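Local coordinates for phosphoribosylaminoimidazole carboxylase, ATPase subunit (Thermus thermophilus, PDB 3AW8), which probably catalyses the ATP-dependent carboxylation of 5-aminoimidazole ribonucleotide with bicarbonate to N5-carboxyaminoimidazole ribonucleotide, a step of purine biosynthesis, at residues Val130-Arg139 against Leu164-Phe174; Leu237-Leu245 against Gln278-Val286. All coordinates share one frame; numbering follows the deposited sequence.

Contact 1: Val130-Arg139 against Leu164-Phe174; sequences VGLPALLKTR and LGGRGLILEGF. With AMP (adenosine monophosphate), chain C.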
loop_
_atom_site.group_PDB
_atom_site.type_symbol
_atom_site.label_atom_id
_atom_site.label_comp_id
_atom_site.label_asym_id
_atom_site.label_seq_id
_atom_site.Cartn_x
_atom_site.Cartn_y
_atom_site.Cartn_z
ATOM N N VAL A 130 15.121 -40.652 20.352
ATOM C CA VAL A 130 14.518 -39.333 20.177
ATOM C C VAL A 130 14.151 -38.764 21.543
ATOM O O VAL A 130 14.692 -37.744 21.966
ATOM C CB VAL A 130 13.240 -39.402 19.305
ATOM C CG1 VAL A 130 12.513 -38.069 19.337
ATOM C CG2 VAL A 130 13.606 -39.750 17.873
ATOM N N GLY A 131 13.229 -39.427 22.233
ATOM C CA GLY A 131 12.831 -38.960 23.545
ATOM C C GLY A 131 11.363 -39.162 23.858
ATOM O O GLY A 131 10.676 -39.951 23.212
ATOM N N LEU A 132 10.887 -38.440 24.866
ATOM C CA LEU A 132 9.495 -38.509 25.292
ATOM C C LEU A 132 9.258 -37.511 26.420
ATOM O O LEU A 132 10.055 -37.417 27.351
ATOM C CB LEU A 132 9.146 -39.920 25.772
ATOM C CG LEU A 132 8.205 -40.734 24.882
ATOM C CD1 LEU A 132 7.987 -42.115 25.486
ATOM C CD2 LEU A 132 6.881 -40.003 24.741
ATOM N N PRO A 133 8.160 -36.741 26.343
ATOM C CA PRO A 133 7.164 -36.770 25.266
ATOM C C PRO A 133 7.743 -36.405 23.899
ATOM O O PRO A 133 8.933 -36.109 23.769
ATOM C CB PRO A 133 6.120 -35.762 25.740
ATOM C CG PRO A 133 6.177 -35.910 27.229
ATOM C CD PRO A 133 7.670 -35.933 27.475
ATOM N N ALA A 134 6.892 -36.434 22.881
ATOM C CA ALA A 134 7.312 -36.104 21.529
ATOM C C ALA A 134 6.090 -35.997 20.630
ATOM O O ALA A 134 4.963 -36.245 21.067
ATOM C CB ALA A 134 8.263 -37.172 21.004
ATOM N N LEU A 135 6.312 -35.616 19.377
ATOM C CA LEU A 135 5.215 -35.492 18.429
ATOM C C LEU A 135 5.332 -36.479 17.287
ATOM O O LEU A 135 6.429 -36.821 16.842
ATOM C CB LEU A 135 5.147 -34.086 17.840
ATOM C CG LEU A 135 4.840 -32.917 18.766
ATOM C CD1 LEU A 135 6.058 -32.615 19.626
ATOM C CD2 LEU A 135 4.469 -31.712 17.925
ATOM N N LEU A 136 4.176 -36.930 16.823
ATOM C CA LEU A 136 4.097 -37.862 15.715
ATOM C C LEU A 136 3.167 -37.182 14.724
ATOM O O LEU A 136 1.991 -36.957 15.028
ATOM C CB LEU A 136 3.489 -39.187 16.173
ATOM C CG LEU A 136 3.569 -40.353 15.191
ATOM C CD1 LEU A 136 5.026 -40.774 15.029
ATOM C CD2 LEU A 136 2.730 -41.512 15.702
ATOM N N LYS A 137 3.689 -36.838 13.552
ATOM C CA LYS A 137 2.870 -36.168 12.549
ATOM C C LYS A 137 3.048 -36.681 11.128
ATOM O O LYS A 137 4.121 -37.152 10.746
ATOM C CB LYS A 137 3.126 -34.660 12.595
ATOM C CG LYS A 137 4.523 -34.277 13.046
ATOM C CD LYS A 137 4.615 -32.785 13.325
ATOM C CE LYS A 137 5.914 -32.439 14.024
ATOM N NZ LYS A 137 6.016 -30.986 14.326
ATOM N N THR A 138 1.970 -36.593 10.357
ATOM C CA THR A 138 1.984 -37.023 8.970
ATOM C C THR A 138 3.035 -36.197 8.238
ATOM O O THR A 138 3.096 -34.980 8.403
ATOM C CB THR A 138 0.601 -36.809 8.314
ATOM O OG1 THR A 138 0.663 -37.185 6.933
ATOM C CG2 THR A 138 0.174 -35.354 8.422
ATOM N N ARG A 139 3.871 -36.859 7.443
ATOM C CA ARG A 139 4.923 -36.163 6.705
ATOM C C ARG A 139 4.343 -35.200 5.672
ATOM O O ARG A 139 5.015 -34.267 5.235
ATOM C CB ARG A 139 5.857 -37.187 6.041
ATOM C CG ARG A 139 6.728 -37.934 7.050
ATOM C CD ARG A 139 7.292 -39.244 6.523
ATOM N NE ARG A 139 8.313 -39.058 5.497
ATOM C CZ ARG A 139 8.115 -39.238 4.195
ATOM N NH1 ARG A 139 6.922 -39.614 3.738
ATOM N NH2 ARG A 139 9.116 -39.046 3.346
ATOM N N LEU A 164 -4.259 -43.011 12.490
ATOM C CA LEU A 164 -3.601 -41.759 12.128
ATOM C C LEU A 164 -2.937 -42.005 10.777
ATOM O O LEU A 164 -2.582 -41.071 10.055
ATOM C CB LEU A 164 -2.551 -41.387 13.186
ATOM C CG LEU A 164 -1.808 -40.047 13.092
ATOM C CD1 LEU A 164 -1.096 -39.761 14.405
ATOM C CD2 LEU A 164 -0.811 -40.080 11.955
ATOM N N GLY A 165 -2.793 -43.284 10.444
ATOM C CA GLY A 165 -2.177 -43.677 9.191
ATOM C C GLY A 165 -1.380 -44.959 9.353
ATOM O O GLY A 165 -1.663 -45.966 8.705
ATOM N N GLY A 166 -0.383 -44.924 10.229
ATOM C CA GLY A 166 0.441 -46.094 10.458
ATOM C C GLY A 166 1.646 -46.106 9.543
ATOM O O GLY A 166 2.486 -47.000 9.618
ATOM N N ARG A 167 1.736 -45.100 8.680
ATOM C CA ARG A 167 2.841 -44.998 7.734
ATOM C C ARG A 167 2.968 -43.572 7.195
ATOM O O ARG A 167 2.021 -42.784 7.263
ATOM C CB ARG A 167 2.619 -45.991 6.584
ATOM C CG ARG A 167 3.507 -45.782 5.364
ATOM C CD ARG A 167 3.279 -46.863 4.316
ATOM N NE ARG A 167 3.917 -48.127 4.680
ATOM C CZ ARG A 167 5.234 -48.328 4.698
ATOM N NH1 ARG A 167 6.065 -47.346 4.367
ATOM N NH2 ARG A 167 5.725 -49.513 5.046
ATOM N N GLY A 168 4.145 -43.244 6.670
ATOM C CA GLY A 168 4.372 -41.919 6.126
ATOM C C GLY A 168 4.272 -40.855 7.196
ATOM O O GLY A 168 3.788 -39.751 6.950
ATOM N N LEU A 169 4.738 -41.194 8.393
ATOM C CA LEU A 169 4.699 -40.273 9.516
ATOM C C LEU A 169 6.109 -39.970 10.004
ATOM O O LEU A 169 7.068 -40.658 9.645
ATOM C CB LEU A 169 3.873 -40.881 10.648
ATOM C CG LEU A 169 2.499 -41.434 10.250
ATOM C CD1 LEU A 169 1.845 -42.079 11.460
ATOM C CD2 LEU A 169 1.623 -40.323 9.694
ATOM N N ILE A 170 6.234 -38.935 10.822
ATOM C CA ILE A 170 7.533 -38.546 11.351
ATOM C C ILE A 170 7.460 -38.352 12.864
ATOM O O ILE A 170 6.467 -37.843 13.389
ATOM C CB ILE A 170 8.032 -37.246 10.681
ATOM C CG1 ILE A 170 9.403 -36.866 11.235
ATOM C CG2 ILE A 170 7.026 -36.132 10.895
ATOM C CD1 ILE A 170 10.031 -35.687 10.536
ATOM N N LEU A 171 8.513 -38.769 13.557
ATOM C CA LEU A 171 8.567 -38.649 15.009
ATOM C C LEU A 171 9.534 -37.525 15.362
ATOM O O LEU A 171 10.714 -37.570 15.008
ATOM C CB LEU A 171 9.033 -39.980 15.627
ATOM C CG LEU A 171 8.785 -40.318 17.107
ATOM C CD1 LEU A 171 9.629 -39.431 18.008
ATOM C CD2 LEU A 171 7.306 -40.165 17.428
ATOM N N GLU A 172 9.014 -36.509 16.042
ATOM C CA GLU A 172 9.815 -35.361 16.450
ATOM C C GLU A 172 9.872 -35.265 17.963
ATOM O O GLU A 172 8.854 -35.401 18.644
ATOM C CB GLU A 172 9.234 -34.054 15.891
ATOM C CG GLU A 172 9.631 -33.728 14.454
ATOM C CD GLU A 172 9.132 -32.358 14.000
ATOM O OE1 GLU A 172 9.391 -31.357 14.709
ATOM O OE2 GLU A 172 8.489 -32.280 12.929
ATOM N N GLY A 173 11.067 -35.023 18.484
ATOM C CA GLY A 173 11.219 -34.908 19.918
ATOM C C GLY A 173 10.724 -33.568 20.420
ATOM O O GLY A 173 11.288 -32.530 20.073
ATOM N N PHE A 174 9.664 -33.591 21.227
ATOM C CA PHE A 174 9.094 -32.369 21.794
ATOM C C PHE A 174 10.227 -31.460 22.245
ATOM O O PHE A 174 11.211 -31.923 22.816
ATOM C CB PHE A 174 8.215 -32.703 23.002
ATOM C CG PHE A 174 7.584 -31.501 23.649
ATOM C CD1 PHE A 174 6.291 -31.106 23.308
ATOM C CD2 PHE A 174 8.286 -30.753 24.595
ATOM C CE1 PHE A 174 5.703 -29.982 23.899
ATOM C CE2 PHE A 174 7.710 -29.629 25.193
ATOM C CZ PHE A 174 6.414 -29.244 24.842
HETATM P P AMP C . 2.761 -27.103 12.529
HETATM O O1P AMP C . 2.719 -25.857 11.718
HETATM O O2P AMP C . 4.300 -27.525 12.789
HETATM O O3P AMP C . 2.002 -28.283 11.739
HETATM O "O5'" AMP C . 2.011 -26.861 13.951
HETATM C "C5'" AMP C . 2.716 -25.835 14.675
HETATM C "C4'" AMP C . 2.208 -25.782 16.129
HETATM O "O4'" AMP C . 2.527 -27.016 16.853
HETATM C "C3'" AMP C . 2.845 -24.620 16.912
HETATM O "O3'" AMP C . 1.863 -23.970 17.729
HETATM C "C2'" AMP C . 3.965 -25.267 17.739
HETATM O "O2'" AMP C . 4.091 -24.638 19.022
HETATM C "C1'" AMP C . 3.570 -26.757 17.852
HETATM N N9 AMP C . 4.747 -27.630 17.613
HETATM C C8 AMP C . 5.160 -28.140 16.407
HETATM N N7 AMP C . 6.228 -28.867 16.560
HETATM C C5 AMP C . 6.577 -28.881 17.862
HETATM C C6 AMP C . 7.620 -29.483 18.616
HETATM N N6 AMP C . 8.575 -30.271 17.995
HETATM N N1 AMP C . 7.663 -29.272 19.952
HETATM C C2 AMP C . 6.749 -28.514 20.574
HETATM N N3 AMP C . 5.753 -27.931 19.900
HETATM C C4 AMP C . 5.629 -28.083 18.563
#

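Contact 2: Leu237-Leu245 against Gln278-Val286; sequences LDYVGVLAL and QFENHLRAV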
loop_
_atom_site.group_PDB
_atom_site.type_symbol
_atom_site.label_atom_id
_atom_site.label_comp_id
_atom_site.label_asym_id
_atom_site.label_seq_id
_atom_site.Cartn_x
_atom_site.Cartn_y
_atom_site.Cartn_z
ATOM N N LEU A 237 19.115 -24.137 -2.732
ATOM C CA LEU A 237 17.954 -24.347 -3.596
ATOM C C LEU A 237 17.897 -23.424 -4.803
ATOM O O LEU A 237 16.990 -23.548 -5.626
ATOM C CB LEU A 237 16.665 -24.145 -2.798
ATOM C CG LEU A 237 16.264 -25.099 -1.674
ATOM C CD1 LEU A 237 15.303 -24.387 -0.730
ATOM C CD2 LEU A 237 15.634 -26.349 -2.260
ATOM N N ASP A 238 18.852 -22.505 -4.918
ATOM C CA ASP A 238 18.832 -21.545 -6.021
ATOM C C ASP A 238 17.511 -20.798 -5.899
ATOM O O ASP A 238 16.803 -20.559 -6.878
ATOM C CB ASP A 238 18.903 -22.260 -7.368
ATOM C CG ASP A 238 20.294 -22.233 -7.959
ATOM O OD1 ASP A 238 21.213 -22.872 -7.388
ATOM O OD2 ASP A 238 20.469 -21.554 -8.993
ATOM N N TYR A 239 17.201 -20.441 -4.661
ATOM C CA TYR A 239 15.971 -19.759 -4.323
ATOM C C TYR A 239 15.879 -18.367 -4.921
ATOM O O TYR A 239 16.856 -17.618 -4.953
ATOM C CB TYR A 239 15.833 -19.658 -2.799
ATOM C CG TYR A 239 14.401 -19.534 -2.333
ATOM C CD1 TYR A 239 13.624 -20.667 -2.110
ATOM C CD2 TYR A 239 13.810 -18.284 -2.151
ATOM C CE1 TYR A 239 12.297 -20.562 -1.718
ATOM C CE2 TYR A 239 12.479 -18.167 -1.761
ATOM C CZ TYR A 239 11.731 -19.309 -1.544
ATOM O OH TYR A 239 10.431 -19.209 -1.129
ATOM N N VAL A 240 14.688 -18.037 -5.400
ATOM C CA VAL A 240 14.418 -16.725 -5.960
ATOM C C VAL A 240 13.076 -16.311 -5.394
ATOM O O VAL A 240 12.068 -16.998 -5.583
ATOM C CB VAL A 240 14.330 -16.749 -7.489
ATOM C CG1 VAL A 240 14.099 -15.341 -8.006
ATOM C CG2 VAL A 240 15.610 -17.337 -8.070
ATOM N N GLY A 241 13.079 -15.195 -4.681
ATOM C CA GLY A 241 11.858 -14.706 -4.073
ATOM C C GLY A 241 12.005 -14.653 -2.571
ATOM O O GLY A 241 13.117 -14.555 -2.041
ATOM N N VAL A 242 10.880 -14.710 -1.875
ATOM C CA VAL A 242 10.906 -14.666 -0.427
ATOM C C VAL A 242 10.757 -16.055 0.170
ATOM O O VAL A 242 9.914 -16.847 -0.247
ATOM C CB VAL A 242 9.814 -13.730 0.109
ATOM C CG1 VAL A 242 9.631 -13.922 1.618
ATOM C CG2 VAL A 242 10.205 -12.291 -0.204
ATOM N N LEU A 243 11.600 -16.335 1.152
ATOM C CA LEU A 243 11.619 -17.619 1.831
ATOM C C LEU A 243 11.368 -17.361 3.320
ATOM O O LEU A 243 11.944 -16.443 3.899
ATOM C CB LEU A 243 12.989 -18.265 1.580
ATOM C CG LEU A 243 13.379 -19.664 2.052
ATOM C CD1 LEU A 243 14.060 -19.563 3.386
ATOM C CD2 LEU A 243 12.164 -20.564 2.099
ATOM N N ALA A 244 10.486 -18.147 3.931
ATOM C CA ALA A 244 10.172 -17.980 5.345
ATOM C C ALA A 244 10.638 -19.185 6.151
ATOM O O ALA A 244 10.187 -20.315 5.935
ATOM C CB ALA A 244 8.674 -17.771 5.532
ATOM N N LEU A 245 11.544 -18.926 7.087
ATOM C CA LEU A 245 12.098 -19.960 7.946
ATOM C C LEU A 245 11.626 -19.775 9.384
ATOM O O LEU A 245 11.811 -18.715 9.979
ATOM C CB LEU A 245 13.625 -19.902 7.891
ATOM C CG LEU A 245 14.378 -20.951 7.066
ATOM C CD1 LEU A 245 13.552 -21.382 5.866
ATOM C CD2 LEU A 245 15.736 -20.381 6.647
ATOM N N GLN A 278 7.357 -7.517 2.361
ATOM C CA GLN A 278 7.802 -8.798 1.886
ATOM C C GLN A 278 7.162 -9.019 0.502
ATOM O O GLN A 278 7.770 -9.615 -0.388
ATOM C CB GLN A 278 7.372 -9.882 2.871
ATOM C CG GLN A 278 5.874 -10.126 2.920
ATOM C CD GLN A 278 5.525 -11.310 3.793
ATOM O OE1 GLN A 278 6.315 -12.254 3.910
ATOM N NE2 GLN A 278 4.345 -11.285 4.400
ATOM N N PHE A 279 5.941 -8.525 0.315
ATOM C CA PHE A 279 5.264 -8.700 -0.964
ATOM C C PHE A 279 5.987 -7.950 -2.075
ATOM O O PHE A 279 6.191 -8.490 -3.155
ATOM C CB PHE A 279 3.798 -8.243 -0.869
ATOM C CG PHE A 279 3.024 -8.953 0.197
ATOM C CD1 PHE A 279 2.740 -10.301 0.080
ATOM C CD2 PHE A 279 2.633 -8.285 1.354
ATOM C CE1 PHE A 279 2.081 -10.982 1.102
ATOM C CE2 PHE A 279 1.974 -8.955 2.386
ATOM C CZ PHE A 279 1.700 -10.302 2.261
ATOM N N GLU A 280 6.372 -6.704 -1.825
ATOM C CA GLU A 280 7.076 -5.971 -2.859
ATOM C C GLU A 280 8.434 -6.626 -3.141
ATOM O O GLU A 280 8.836 -6.768 -4.297
ATOM C CB GLU A 280 7.277 -4.505 -2.466
ATOM C CG GLU A 280 8.036 -3.731 -3.550
ATOM C CD GLU A 280 8.259 -2.262 -3.237
ATOM O OE1 GLU A 280 9.192 -1.683 -3.834
ATOM O OE2 GLU A 280 7.510 -1.682 -2.420
ATOM N N ASN A 281 9.137 -7.036 -2.090
ATOM C CA ASN A 281 10.441 -7.667 -2.268
ATOM C C ASN A 281 10.367 -8.984 -3.031
ATOM O O ASN A 281 11.245 -9.284 -3.852
ATOM C CB ASN A 281 11.121 -7.881 -0.913
ATOM C CG ASN A 281 12.291 -6.937 -0.700
ATOM O OD1 ASN A 281 12.751 -6.742 0.425
ATOM N ND2 ASN A 281 12.784 -6.354 -1.785
ATOM N N HIS A 282 9.327 -9.768 -2.764
ATOM C CA HIS A 282 9.169 -11.033 -3.455
ATOM C C HIS A 282 9.065 -10.720 -4.932
ATOM O O HIS A 282 9.691 -11.373 -5.765
ATOM C CB HIS A 282 7.903 -11.752 -3.005
ATOM C CG HIS A 282 7.682 -13.065 -3.692
ATOM N ND1 HIS A 282 8.339 -14.218 -3.324
ATOM C CD2 HIS A 282 6.894 -13.402 -4.741
ATOM C CE1 HIS A 282 7.964 -15.208 -4.113
ATOM N NE2 HIS A 282 7.088 -14.740 -4.982
ATOM N N LEU A 283 8.268 -9.703 -5.241
ATOM C CA LEU A 283 8.051 -9.273 -6.612
ATOM C C LEU A 283 9.355 -8.774 -7.230
ATOM O O LEU A 283 9.686 -9.126 -8.365
ATOM C CB LEU A 283 6.984 -8.166 -6.645
ATOM C CG LEU A 283 5.574 -8.450 -7.191
ATOM C CD1 LEU A 283 5.191 -9.903 -7.026
ATOM C CD2 LEU A 283 4.584 -7.538 -6.468
ATOM N N ARG A 284 10.092 -7.958 -6.487
ATOM C CA ARG A 284 11.351 -7.430 -6.993
ATOM C C ARG A 284 12.321 -8.576 -7.266
ATOM O O ARG A 284 12.997 -8.599 -8.301
ATOM C CB ARG A 284 11.938 -6.414 -5.997
ATOM C CG ARG A 284 11.141 -5.113 -5.986
ATOM C CD ARG A 284 11.347 -4.251 -4.744
ATOM N NE ARG A 284 12.556 -3.436 -4.813
ATOM C CZ ARG A 284 12.733 -2.291 -4.159
ATOM N NH1 ARG A 284 11.780 -1.798 -3.379
ATOM N NH2 ARG A 284 13.878 -1.641 -4.279
ATOM N N ALA A 285 12.357 -9.540 -6.351
ATOM C CA ALA A 285 13.225 -10.697 -6.499
ATOM C C ALA A 285 12.939 -11.472 -7.779
ATOM O O ALA A 285 13.794 -11.556 -8.656
ATOM C CB ALA A 285 13.078 -11.617 -5.307
ATOM N N VAL A 286 11.738 -12.029 -7.900
ATOM C CA VAL A 286 11.399 -12.826 -9.075
ATOM C C VAL A 286 11.461 -12.043 -10.375
ATOM O O VAL A 286 11.460 -12.627 -11.462
ATOM C CB VAL A 286 9.985 -13.459 -8.955
ATOM C CG1 VAL A 286 9.859 -14.207 -7.634
ATOM C CG2 VAL A 286 8.908 -12.386 -9.093
#

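Contact 1: Val130-Arg139 against Leu164-Phe174
Leu135 O is gripped twice by the neighbouring strand: the backbone N of Glu172 donates to it in the carbonyl plane at 2.7 Å, and Leu171 CA adds a CA-H...O contact. Strands 134-138 and 169-173 are the central antiparallel pair of the small four-stranded sheet of the ATP-grasp fold, and they run at 158°. Leu135 and Glu172 face each other as a hydrogen-bonded pair, as do Lys137 and Ile170, where Ile170 N reaches Lys137 O at 2.8 Å. Beyond the strand end, Arg139 N still bonds to Gly168 O, while its guanidinium is held by Asp96.

The two faces suit different residues. On one, Leu136 and Leu171 form a non-hydrogen-bonded pair, and Leu171 spreads its branches, CD2 to Leu136 CD1 and CD1 to Val130 CG1 (3.5 Å). Helix 154-161 covers Leu136. On the other face lies the nucleotide. Lys137, extended beyond CG, sends NZ to a weak bond with AMP N7 (3.1 Å), and its salt bridge to Glu172 OE2 is doubtful, since that oxygen sits too near Lys137 CE in the model. A branched aliphatic side chain suits Leu135, whose CD1 and CD2 both lie against the adenine, CD2 3.5 Å from AMP C5. Phe174 has CG anti to the backbone N (chi1 -180°), which brings a ring face against the C2 corner of the adenine, with AMP C2 3.8 Å from Phe174 CE1.

Contact 2: Leu237-Leu245 against Gln278-Val286
Val242 and His282 make the one hydrogen bond between strand 241-245 and helix 278-286: Val242 N donates to His282 ND1 at 3.0 Å, with 159° at the hydrogen. The donor sits at the ring edge, tilted 17° from the plane. With CG anti to the backbone N (chi1 180°), the imidazole is carried to the strand, and its other nitrogen, NE2, bonds Thr64 OG1. Because ND1 accepts, the ring is probably a neutral imidazole with its proton on NE2. An alanine in place of His282 would probably leave the Val242 amide and the Thr64 hydroxyl without this shared partner and open a gap beside Val286.

The remaining contacts are van der Waals packing of aliphatic groups, partly against backbone. Within the helix, Val286 CG1 lies 3.9 Å above one face of the imidazole, offset toward the rim, while from the strand Val240 CG1 approaches Val286 CA at 3.8 Å. Val242 CG2 settles against the helix backbone, 3.6 Å from Gln278 O, and beside His282 CB. A beta-branched valine fills such a site without a long chain to place.

Close backbone approach depends on small residues. Gly241 CA meets Ala285 CB at 3.5 Å; a side chain on Gly241 would run into the imidazole, and its backbone angles also favour glycine.

The helix thus lies between two domains: His282 and Phe279 also touch helix 9-18, so the contact is part of the packing that joins the large antiparallel sheet of the ATP-grasp fold to the N-terminal Rossmann-like preATP-grasp domain.

Overall arrangement
From the N terminus the chain first builds the parallel sheet of the preATP-grasp domain, then enters the ATP-grasp fold. Contact 1 closes the loop that holds strand 148-151 and helix 154-161, completing the middle of the four-stranded sheet. The chain then forms strands of the larger antiparallel sheet, and contact 2 closes a later loop through strand 253-260 and helix 270-273. The two loops follow in series, neither nesting nor crossing. The centres of contact 1 and contact 2 are about 31 Å apart, on opposite sides of the chain's centre. AMP lies against contact 1, while Glu258 of its pocket comes from strand 253-260, which pairs with strand 241-250 of contact 2.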